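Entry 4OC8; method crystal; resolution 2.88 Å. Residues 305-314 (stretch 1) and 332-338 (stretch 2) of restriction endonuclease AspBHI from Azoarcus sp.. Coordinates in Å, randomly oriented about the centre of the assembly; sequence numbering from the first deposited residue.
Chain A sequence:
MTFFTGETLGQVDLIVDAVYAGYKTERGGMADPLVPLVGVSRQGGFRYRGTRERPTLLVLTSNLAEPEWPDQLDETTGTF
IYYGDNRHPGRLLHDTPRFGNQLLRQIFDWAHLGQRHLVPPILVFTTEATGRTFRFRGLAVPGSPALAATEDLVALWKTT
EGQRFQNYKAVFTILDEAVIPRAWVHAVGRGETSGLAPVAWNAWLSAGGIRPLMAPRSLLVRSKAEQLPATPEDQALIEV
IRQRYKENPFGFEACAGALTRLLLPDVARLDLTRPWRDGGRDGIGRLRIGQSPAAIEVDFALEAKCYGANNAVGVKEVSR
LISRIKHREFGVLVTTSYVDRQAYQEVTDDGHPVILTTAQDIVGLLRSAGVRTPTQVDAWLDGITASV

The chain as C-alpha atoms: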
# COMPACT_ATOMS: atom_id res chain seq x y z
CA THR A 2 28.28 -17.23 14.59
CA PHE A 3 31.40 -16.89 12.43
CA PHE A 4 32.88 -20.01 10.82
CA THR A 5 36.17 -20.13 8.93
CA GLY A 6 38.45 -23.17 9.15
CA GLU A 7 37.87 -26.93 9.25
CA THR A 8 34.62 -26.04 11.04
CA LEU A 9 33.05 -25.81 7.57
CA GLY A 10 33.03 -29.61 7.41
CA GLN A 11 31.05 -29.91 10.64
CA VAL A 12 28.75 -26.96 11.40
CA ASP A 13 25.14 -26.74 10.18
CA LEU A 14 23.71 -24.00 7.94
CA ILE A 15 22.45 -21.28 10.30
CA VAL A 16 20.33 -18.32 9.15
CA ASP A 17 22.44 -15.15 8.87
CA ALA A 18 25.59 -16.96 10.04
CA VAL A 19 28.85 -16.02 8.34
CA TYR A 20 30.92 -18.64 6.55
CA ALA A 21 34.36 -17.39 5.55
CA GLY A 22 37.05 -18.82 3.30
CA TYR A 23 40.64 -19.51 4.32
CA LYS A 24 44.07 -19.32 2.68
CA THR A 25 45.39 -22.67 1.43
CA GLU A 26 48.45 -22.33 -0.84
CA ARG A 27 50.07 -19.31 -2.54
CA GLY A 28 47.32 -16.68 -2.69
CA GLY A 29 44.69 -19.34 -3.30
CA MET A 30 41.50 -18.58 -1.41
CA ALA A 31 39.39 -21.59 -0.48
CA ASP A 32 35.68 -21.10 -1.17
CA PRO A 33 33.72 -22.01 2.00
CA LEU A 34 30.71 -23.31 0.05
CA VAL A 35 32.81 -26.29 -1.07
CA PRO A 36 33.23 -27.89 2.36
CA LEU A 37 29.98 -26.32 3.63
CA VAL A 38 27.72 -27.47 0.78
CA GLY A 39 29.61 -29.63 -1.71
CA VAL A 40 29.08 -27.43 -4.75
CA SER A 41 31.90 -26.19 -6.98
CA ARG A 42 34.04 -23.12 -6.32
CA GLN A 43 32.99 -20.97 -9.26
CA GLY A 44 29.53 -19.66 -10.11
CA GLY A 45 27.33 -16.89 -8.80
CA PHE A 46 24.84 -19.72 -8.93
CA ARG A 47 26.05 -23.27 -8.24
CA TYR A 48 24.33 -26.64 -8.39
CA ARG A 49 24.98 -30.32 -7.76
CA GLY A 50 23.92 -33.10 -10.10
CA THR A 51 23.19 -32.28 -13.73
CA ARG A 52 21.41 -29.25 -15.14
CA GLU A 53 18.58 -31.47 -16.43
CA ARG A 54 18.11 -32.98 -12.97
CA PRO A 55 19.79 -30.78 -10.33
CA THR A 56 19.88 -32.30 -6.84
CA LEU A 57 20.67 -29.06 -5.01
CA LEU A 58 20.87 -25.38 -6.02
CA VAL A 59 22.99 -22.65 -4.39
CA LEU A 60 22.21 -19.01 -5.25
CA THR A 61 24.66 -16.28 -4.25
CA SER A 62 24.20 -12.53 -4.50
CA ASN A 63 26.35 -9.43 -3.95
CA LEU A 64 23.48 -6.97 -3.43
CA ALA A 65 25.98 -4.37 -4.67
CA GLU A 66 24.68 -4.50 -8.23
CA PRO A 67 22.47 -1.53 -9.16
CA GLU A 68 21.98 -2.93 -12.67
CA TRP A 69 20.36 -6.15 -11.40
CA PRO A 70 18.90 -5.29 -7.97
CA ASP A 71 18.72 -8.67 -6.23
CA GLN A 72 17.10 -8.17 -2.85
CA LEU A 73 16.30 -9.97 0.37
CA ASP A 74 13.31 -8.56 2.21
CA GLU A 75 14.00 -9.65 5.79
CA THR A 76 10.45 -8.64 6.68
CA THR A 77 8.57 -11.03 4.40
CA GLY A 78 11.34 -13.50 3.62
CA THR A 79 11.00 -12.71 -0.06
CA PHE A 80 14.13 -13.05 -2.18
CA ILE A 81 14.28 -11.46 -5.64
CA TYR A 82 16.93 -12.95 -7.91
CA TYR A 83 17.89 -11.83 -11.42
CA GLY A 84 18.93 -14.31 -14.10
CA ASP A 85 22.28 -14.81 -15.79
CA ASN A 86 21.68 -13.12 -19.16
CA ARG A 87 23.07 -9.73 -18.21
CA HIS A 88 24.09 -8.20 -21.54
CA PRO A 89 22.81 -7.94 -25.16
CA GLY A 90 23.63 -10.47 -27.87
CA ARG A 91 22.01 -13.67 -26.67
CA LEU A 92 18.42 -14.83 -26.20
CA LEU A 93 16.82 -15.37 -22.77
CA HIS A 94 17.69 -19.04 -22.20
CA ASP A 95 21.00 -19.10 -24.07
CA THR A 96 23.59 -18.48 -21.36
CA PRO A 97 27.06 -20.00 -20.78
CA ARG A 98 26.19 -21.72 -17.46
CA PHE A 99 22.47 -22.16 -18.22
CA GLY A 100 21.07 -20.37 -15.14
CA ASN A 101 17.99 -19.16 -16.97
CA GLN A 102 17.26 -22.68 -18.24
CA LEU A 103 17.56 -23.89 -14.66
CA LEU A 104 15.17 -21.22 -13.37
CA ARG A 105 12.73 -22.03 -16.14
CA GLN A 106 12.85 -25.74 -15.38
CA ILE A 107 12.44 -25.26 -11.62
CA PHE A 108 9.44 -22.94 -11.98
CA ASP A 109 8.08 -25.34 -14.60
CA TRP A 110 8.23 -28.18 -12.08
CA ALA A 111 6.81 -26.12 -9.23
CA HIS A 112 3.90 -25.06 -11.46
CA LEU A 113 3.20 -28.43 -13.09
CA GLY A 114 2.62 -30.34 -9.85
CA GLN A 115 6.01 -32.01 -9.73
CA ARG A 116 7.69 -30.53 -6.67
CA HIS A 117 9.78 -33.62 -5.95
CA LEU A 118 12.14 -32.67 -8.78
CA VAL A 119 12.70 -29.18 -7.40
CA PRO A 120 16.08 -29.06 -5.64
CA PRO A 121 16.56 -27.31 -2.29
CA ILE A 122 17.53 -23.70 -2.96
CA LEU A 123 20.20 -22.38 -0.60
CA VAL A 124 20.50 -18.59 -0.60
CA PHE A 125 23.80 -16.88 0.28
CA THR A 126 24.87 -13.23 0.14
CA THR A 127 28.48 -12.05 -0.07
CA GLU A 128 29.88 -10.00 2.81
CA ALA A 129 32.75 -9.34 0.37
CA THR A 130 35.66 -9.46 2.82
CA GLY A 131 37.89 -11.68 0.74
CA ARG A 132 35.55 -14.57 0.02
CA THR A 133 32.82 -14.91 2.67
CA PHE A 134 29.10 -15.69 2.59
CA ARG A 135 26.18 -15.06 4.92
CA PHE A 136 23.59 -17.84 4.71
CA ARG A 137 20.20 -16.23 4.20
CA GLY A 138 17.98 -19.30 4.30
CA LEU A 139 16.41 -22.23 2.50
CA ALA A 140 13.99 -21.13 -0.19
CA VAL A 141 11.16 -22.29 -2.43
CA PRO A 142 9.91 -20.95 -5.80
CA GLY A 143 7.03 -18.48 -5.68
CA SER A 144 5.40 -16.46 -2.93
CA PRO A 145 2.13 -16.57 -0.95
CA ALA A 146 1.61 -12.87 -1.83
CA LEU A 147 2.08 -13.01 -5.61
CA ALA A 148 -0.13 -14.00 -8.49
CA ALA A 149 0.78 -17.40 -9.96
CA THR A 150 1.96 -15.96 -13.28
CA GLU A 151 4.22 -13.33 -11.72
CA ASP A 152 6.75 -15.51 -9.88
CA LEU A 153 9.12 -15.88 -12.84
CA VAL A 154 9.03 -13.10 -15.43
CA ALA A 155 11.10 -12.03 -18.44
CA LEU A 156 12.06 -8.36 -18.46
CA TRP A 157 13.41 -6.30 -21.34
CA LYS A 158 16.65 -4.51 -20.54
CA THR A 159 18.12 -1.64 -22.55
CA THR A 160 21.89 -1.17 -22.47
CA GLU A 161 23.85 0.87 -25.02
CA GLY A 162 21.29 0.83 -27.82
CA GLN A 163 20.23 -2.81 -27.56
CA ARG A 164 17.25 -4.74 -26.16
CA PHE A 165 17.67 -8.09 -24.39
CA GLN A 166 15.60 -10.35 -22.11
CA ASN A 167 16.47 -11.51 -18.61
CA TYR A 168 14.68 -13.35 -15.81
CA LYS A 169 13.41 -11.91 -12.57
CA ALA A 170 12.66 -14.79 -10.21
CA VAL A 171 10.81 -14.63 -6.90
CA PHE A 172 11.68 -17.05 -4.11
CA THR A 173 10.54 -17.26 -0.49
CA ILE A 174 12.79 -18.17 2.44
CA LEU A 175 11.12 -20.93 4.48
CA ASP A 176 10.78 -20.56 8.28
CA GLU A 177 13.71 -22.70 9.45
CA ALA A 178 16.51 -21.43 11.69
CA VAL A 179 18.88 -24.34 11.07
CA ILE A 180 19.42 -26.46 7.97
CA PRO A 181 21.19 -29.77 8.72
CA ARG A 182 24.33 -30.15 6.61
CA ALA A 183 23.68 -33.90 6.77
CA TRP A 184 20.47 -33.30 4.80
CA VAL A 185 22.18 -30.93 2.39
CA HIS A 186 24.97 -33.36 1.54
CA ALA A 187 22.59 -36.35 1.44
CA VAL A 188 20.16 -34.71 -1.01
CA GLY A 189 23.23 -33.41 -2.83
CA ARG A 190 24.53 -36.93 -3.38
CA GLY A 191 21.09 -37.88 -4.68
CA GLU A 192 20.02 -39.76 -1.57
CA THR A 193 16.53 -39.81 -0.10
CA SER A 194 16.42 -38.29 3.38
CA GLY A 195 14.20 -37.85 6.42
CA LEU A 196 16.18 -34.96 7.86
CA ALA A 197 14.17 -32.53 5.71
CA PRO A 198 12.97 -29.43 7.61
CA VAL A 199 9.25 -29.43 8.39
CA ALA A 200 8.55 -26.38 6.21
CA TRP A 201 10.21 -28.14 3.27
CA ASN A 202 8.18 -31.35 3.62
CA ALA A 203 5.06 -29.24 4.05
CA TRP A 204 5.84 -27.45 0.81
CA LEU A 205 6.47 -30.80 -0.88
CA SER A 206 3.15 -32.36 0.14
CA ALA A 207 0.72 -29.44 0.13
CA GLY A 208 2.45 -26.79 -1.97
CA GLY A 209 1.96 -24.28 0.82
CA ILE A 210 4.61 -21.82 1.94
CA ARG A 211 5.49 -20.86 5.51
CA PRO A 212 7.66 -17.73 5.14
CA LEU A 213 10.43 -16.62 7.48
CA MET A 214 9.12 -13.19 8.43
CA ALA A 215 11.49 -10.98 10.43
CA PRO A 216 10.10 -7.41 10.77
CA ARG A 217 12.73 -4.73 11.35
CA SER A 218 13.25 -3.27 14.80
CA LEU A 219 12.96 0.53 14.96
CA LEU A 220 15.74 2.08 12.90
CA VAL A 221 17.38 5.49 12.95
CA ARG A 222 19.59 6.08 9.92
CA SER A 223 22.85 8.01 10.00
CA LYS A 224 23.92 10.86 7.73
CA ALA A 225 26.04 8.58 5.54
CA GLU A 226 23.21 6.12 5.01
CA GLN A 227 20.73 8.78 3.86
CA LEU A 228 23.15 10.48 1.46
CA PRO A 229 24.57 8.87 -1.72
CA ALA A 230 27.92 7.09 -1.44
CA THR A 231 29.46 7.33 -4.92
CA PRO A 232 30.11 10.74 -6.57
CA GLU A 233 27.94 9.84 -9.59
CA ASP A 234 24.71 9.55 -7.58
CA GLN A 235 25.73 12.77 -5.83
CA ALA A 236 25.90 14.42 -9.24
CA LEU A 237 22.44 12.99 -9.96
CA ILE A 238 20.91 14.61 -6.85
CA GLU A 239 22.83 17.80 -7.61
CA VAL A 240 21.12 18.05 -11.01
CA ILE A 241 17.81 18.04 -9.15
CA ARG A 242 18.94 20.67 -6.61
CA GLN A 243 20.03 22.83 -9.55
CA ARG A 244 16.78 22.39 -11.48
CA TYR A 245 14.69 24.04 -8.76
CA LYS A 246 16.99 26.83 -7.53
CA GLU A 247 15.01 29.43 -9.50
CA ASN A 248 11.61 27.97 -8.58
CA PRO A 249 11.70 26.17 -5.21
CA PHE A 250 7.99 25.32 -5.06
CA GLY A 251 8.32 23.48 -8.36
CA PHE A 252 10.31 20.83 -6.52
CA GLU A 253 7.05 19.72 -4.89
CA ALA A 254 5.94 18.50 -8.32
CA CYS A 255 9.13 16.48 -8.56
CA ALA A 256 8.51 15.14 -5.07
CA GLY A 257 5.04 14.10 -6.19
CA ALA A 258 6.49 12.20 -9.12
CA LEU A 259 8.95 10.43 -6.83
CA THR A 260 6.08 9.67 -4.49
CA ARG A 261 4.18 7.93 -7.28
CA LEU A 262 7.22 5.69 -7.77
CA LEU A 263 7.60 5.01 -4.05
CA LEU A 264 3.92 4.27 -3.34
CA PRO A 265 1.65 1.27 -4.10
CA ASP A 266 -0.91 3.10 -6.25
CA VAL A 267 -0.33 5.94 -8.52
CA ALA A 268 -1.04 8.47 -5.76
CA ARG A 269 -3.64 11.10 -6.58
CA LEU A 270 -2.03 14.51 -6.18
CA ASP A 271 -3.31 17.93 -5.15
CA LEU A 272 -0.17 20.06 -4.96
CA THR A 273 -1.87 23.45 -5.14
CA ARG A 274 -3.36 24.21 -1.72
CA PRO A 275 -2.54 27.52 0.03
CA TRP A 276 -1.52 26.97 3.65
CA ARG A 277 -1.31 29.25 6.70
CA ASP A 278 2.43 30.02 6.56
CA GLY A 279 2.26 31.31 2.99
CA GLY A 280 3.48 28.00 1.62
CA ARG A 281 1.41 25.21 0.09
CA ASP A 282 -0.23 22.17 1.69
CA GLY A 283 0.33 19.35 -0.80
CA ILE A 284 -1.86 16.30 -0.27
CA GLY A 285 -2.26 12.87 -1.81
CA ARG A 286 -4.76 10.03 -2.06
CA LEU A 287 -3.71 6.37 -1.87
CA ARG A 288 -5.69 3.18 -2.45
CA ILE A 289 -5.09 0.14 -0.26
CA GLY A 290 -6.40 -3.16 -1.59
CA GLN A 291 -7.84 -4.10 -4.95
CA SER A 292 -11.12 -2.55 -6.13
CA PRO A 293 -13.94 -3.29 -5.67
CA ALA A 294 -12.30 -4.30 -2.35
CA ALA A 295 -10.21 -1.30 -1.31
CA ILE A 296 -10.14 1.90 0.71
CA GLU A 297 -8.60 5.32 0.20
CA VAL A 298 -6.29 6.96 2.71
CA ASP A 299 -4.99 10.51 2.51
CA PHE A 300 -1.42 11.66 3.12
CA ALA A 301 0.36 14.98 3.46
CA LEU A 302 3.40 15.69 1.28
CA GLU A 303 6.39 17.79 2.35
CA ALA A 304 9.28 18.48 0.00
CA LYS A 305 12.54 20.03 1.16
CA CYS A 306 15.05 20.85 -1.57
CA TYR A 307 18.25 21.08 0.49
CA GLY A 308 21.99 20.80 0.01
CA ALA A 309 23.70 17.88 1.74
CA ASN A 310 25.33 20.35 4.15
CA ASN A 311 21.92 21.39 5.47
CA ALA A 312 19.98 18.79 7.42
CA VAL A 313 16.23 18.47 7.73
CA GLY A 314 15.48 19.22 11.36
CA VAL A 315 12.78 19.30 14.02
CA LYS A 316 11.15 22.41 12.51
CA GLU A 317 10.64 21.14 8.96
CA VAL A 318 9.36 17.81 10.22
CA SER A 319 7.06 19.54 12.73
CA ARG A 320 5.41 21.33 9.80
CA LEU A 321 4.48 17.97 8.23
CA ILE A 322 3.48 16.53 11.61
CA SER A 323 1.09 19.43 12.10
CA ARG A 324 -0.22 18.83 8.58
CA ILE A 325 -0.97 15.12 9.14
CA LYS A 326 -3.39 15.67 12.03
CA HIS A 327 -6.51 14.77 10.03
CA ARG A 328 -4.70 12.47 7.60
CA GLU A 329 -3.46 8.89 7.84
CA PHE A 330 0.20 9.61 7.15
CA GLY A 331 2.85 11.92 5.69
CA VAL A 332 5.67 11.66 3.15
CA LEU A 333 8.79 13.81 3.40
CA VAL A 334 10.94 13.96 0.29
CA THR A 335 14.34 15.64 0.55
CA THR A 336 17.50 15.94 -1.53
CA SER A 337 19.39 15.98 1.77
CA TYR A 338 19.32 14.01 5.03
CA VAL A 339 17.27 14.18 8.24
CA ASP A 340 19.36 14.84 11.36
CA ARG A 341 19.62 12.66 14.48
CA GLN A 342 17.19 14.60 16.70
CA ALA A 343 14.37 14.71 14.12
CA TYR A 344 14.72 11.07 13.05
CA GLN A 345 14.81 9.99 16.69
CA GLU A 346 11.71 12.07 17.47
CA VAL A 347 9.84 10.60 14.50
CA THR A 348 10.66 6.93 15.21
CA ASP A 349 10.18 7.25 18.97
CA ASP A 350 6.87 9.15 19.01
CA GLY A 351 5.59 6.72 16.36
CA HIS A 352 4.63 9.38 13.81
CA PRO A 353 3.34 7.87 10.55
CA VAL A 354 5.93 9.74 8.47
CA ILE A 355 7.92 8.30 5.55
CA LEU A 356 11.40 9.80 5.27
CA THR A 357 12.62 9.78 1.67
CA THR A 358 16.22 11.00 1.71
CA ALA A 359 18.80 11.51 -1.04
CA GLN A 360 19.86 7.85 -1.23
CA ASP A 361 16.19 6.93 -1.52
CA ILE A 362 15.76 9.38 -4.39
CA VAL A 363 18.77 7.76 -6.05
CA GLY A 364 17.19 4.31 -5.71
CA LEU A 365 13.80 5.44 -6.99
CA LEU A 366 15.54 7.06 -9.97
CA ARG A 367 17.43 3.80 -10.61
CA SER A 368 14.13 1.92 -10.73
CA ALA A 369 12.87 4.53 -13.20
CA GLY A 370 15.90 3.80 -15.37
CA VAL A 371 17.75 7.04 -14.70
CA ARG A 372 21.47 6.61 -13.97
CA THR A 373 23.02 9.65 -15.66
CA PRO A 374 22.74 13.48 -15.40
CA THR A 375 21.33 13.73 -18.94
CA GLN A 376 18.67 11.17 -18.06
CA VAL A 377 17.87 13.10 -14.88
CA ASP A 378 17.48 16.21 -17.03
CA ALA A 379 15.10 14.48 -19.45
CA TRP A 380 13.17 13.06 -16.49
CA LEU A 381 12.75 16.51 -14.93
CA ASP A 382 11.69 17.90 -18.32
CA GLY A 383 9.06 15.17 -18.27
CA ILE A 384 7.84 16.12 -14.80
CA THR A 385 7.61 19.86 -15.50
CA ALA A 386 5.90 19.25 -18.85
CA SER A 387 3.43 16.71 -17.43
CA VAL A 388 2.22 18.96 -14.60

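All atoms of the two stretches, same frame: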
# COMPACT_ATOMS: atom_id res chain seq x y z
N LYS A 305 11.48 19.11 0.77
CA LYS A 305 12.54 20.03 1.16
C LYS A 305 13.75 19.89 0.26
O LYS A 305 14.52 18.95 0.39
CB LYS A 305 12.94 19.80 2.62
CG LYS A 305 11.80 19.95 3.62
CD LYS A 305 11.12 21.32 3.51
CE LYS A 305 12.07 22.45 3.86
NZ LYS A 305 11.38 23.77 3.81
N CYS A 306 13.91 20.84 -0.66
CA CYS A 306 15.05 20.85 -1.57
C CYS A 306 16.27 21.47 -0.89
O CYS A 306 16.45 22.69 -0.91
CB CYS A 306 14.71 21.63 -2.84
SG CYS A 306 15.65 21.14 -4.28
N TYR A 307 17.10 20.63 -0.29
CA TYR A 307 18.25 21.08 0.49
C TYR A 307 19.58 20.59 -0.09
O TYR A 307 19.63 19.61 -0.84
CB TYR A 307 18.16 20.57 1.93
CG TYR A 307 17.26 21.36 2.84
CD1 TYR A 307 16.33 22.25 2.33
CD2 TYR A 307 17.35 21.22 4.22
CE1 TYR A 307 15.50 22.98 3.17
CE2 TYR A 307 16.53 21.94 5.06
CZ TYR A 307 15.61 22.82 4.54
OH TYR A 307 14.79 23.54 5.38
N GLY A 308 20.66 21.29 0.27
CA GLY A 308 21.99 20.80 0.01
C GLY A 308 22.37 19.82 1.10
O GLY A 308 21.83 19.87 2.21
N ALA A 309 23.30 18.92 0.80
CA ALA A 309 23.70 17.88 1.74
C ALA A 309 24.30 18.44 3.03
O ALA A 309 24.33 17.77 4.06
CB ALA A 309 24.68 16.92 1.08
N ASN A 310 24.76 19.69 2.98
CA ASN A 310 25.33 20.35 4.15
C ASN A 310 24.27 20.87 5.11
O ASN A 310 24.58 21.28 6.23
CB ASN A 310 26.29 21.47 3.73
CG ASN A 310 25.63 22.50 2.81
OD1 ASN A 310 24.97 22.16 1.83
ND2 ASN A 310 25.82 23.78 3.13
N ASN A 311 23.02 20.87 4.67
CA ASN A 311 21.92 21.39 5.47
C ASN A 311 20.90 20.31 5.77
O ASN A 311 20.17 19.87 4.88
CB ASN A 311 21.23 22.55 4.75
CG ASN A 311 22.19 23.66 4.40
OD1 ASN A 311 22.49 23.90 3.23
ND2 ASN A 311 22.68 24.36 5.42
N ALA A 312 20.84 19.89 7.02
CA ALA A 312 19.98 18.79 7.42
C ALA A 312 18.52 19.20 7.49
O ALA A 312 18.20 20.38 7.61
CB ALA A 312 20.43 18.25 8.77
N VAL A 313 17.62 18.22 7.42
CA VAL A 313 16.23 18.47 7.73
C VAL A 313 16.04 18.25 9.23
O VAL A 313 16.35 17.18 9.75
CB VAL A 313 15.28 17.57 6.92
CG1 VAL A 313 13.88 17.60 7.50
CG2 VAL A 313 15.27 18.01 5.46
N GLY A 314 15.55 19.27 9.92
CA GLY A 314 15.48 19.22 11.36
C GLY A 314 14.08 19.16 11.95
O GLY A 314 13.10 18.94 11.24
N VAL A 332 4.43 11.98 3.86
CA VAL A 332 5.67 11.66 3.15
C VAL A 332 6.56 12.90 3.12
O VAL A 332 6.10 13.99 2.79
CB VAL A 332 5.42 11.21 1.69
CG1 VAL A 332 6.70 10.67 1.07
CG2 VAL A 332 4.32 10.17 1.63
N LEU A 333 7.83 12.72 3.46
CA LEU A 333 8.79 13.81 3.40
C LEU A 333 9.89 13.47 2.42
O LEU A 333 10.70 12.59 2.69
CB LEU A 333 9.40 14.07 4.78
CG LEU A 333 10.50 15.14 4.81
CD1 LEU A 333 10.16 16.22 5.81
CD2 LEU A 333 11.85 14.53 5.13
N VAL A 334 9.90 14.16 1.29
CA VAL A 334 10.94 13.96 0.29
C VAL A 334 12.00 15.06 0.43
O VAL A 334 11.67 16.23 0.54
CB VAL A 334 10.36 13.96 -1.13
CG1 VAL A 334 11.46 13.80 -2.16
CG2 VAL A 334 9.31 12.87 -1.27
N THR A 335 13.27 14.67 0.43
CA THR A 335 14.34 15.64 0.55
C THR A 335 15.58 15.21 -0.21
O THR A 335 15.95 14.03 -0.22
CB THR A 335 14.72 15.89 2.02
OG1 THR A 335 15.94 16.65 2.08
CG2 THR A 335 14.93 14.57 2.75
N THR A 336 16.24 16.18 -0.84
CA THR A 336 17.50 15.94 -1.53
C THR A 336 18.67 15.97 -0.55
O THR A 336 19.83 15.95 -0.96
CB THR A 336 17.73 16.96 -2.66
OG1 THR A 336 17.33 18.27 -2.22
CG2 THR A 336 16.93 16.58 -3.89
N SER A 337 18.37 16.03 0.74
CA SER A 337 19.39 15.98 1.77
C SER A 337 19.06 14.87 2.77
O SER A 337 18.35 13.92 2.43
CB SER A 337 19.46 17.32 2.50
OG SER A 337 20.34 17.26 3.60
N TYR A 338 19.57 15.00 3.99
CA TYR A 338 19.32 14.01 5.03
C TYR A 338 18.55 14.62 6.21
O TYR A 338 18.51 15.84 6.37
CB TYR A 338 20.63 13.42 5.53
CG TYR A 338 21.39 14.33 6.49
CD1 TYR A 338 22.07 15.44 6.03
CD2 TYR A 338 21.43 14.05 7.85
CE1 TYR A 338 22.76 16.27 6.89
CE2 TYR A 338 22.12 14.87 8.72
CZ TYR A 338 22.79 15.97 8.24
OH TYR A 338 23.47 16.79 9.12

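The contact opens as a parallel sheet and continues as a loop held by side-chain hydroxyls. Lys 305 pairs in parallel with Thr 335, their CA atoms 4.8 Å apart, and the bond that fixes the register runs from Lys 305 N to Val 334 O, 2.9 Å and nearly straight at 165°. The return bond, from Thr 336 N to Lys 305 O, is weak at 3.5 Å; the strand of the second stretch ends at Thr 335, one residue earlier. Past this point regular pairing stops, and backbone meets backbone again at the far end, where Val 313 N donates to Tyr 338 O at 2.7 Å and 169°. Two good amide bonds thus lie near the two ends of the contact.

Between them, three consecutive hydroxyls each donate to a carbonyl of the first stretch. Thr 335 OG1 reaches Lys 305 O at 3.2 Å, supplementing the weak amide bond to the same oxygen; Thr 335 CA also lies 3.3 Å from Lys 305 O, in a CA-H...O contact. Thr 336 OG1 donates to Tyr 307 O at 3.0 Å. Ser 337, whose CA-to-CB bond points toward the first stretch, donates from OG to Asn 311 O at 2.9 Å.

Bonds within each stretch accompany these. A type I turn from Gly 308 to Asn 311, closed by Asn 311 N to Gly 308 O at 2.9 Å, curls the first stretch around the serine hydroxyl, so that Gly 308 O also comes within 3.3 Å of Ser 337 OG. Within the second stretch, Ser 337 N donates to Thr 335 OG1 at 2.8 Å. The Thr 335 hydroxyl therefore accepts within its own stretch while donating across the contact, using both capacities of one small polar group.

The remaining contacts are by packing, in part apolar. Tyr 338 has the largest area covered by the other stretch: Ala 312 CB sits over one face of its ring, 3.3 Å from Tyr 338 CZ, an apolar side-chain pair, while Ala 309 O lies at the ring edge, 3.6 Å from Tyr 338 CE1. The CA-to-CB bond of Val 313 points toward the second stretch, and the side chain packs more loosely, with Val 313 CG1 4.3 Å from Leu 333 CD1, again an apolar pair, and Val 313 CG2 3.7 Å from Thr 335 OG1. Tyr 307 contributes its near end, Tyr 307 CB lying 3.5 Å from Ser 337 CB, while its ring leads away and its hydroxyl is hydrogen-bonded elsewhere in the structure.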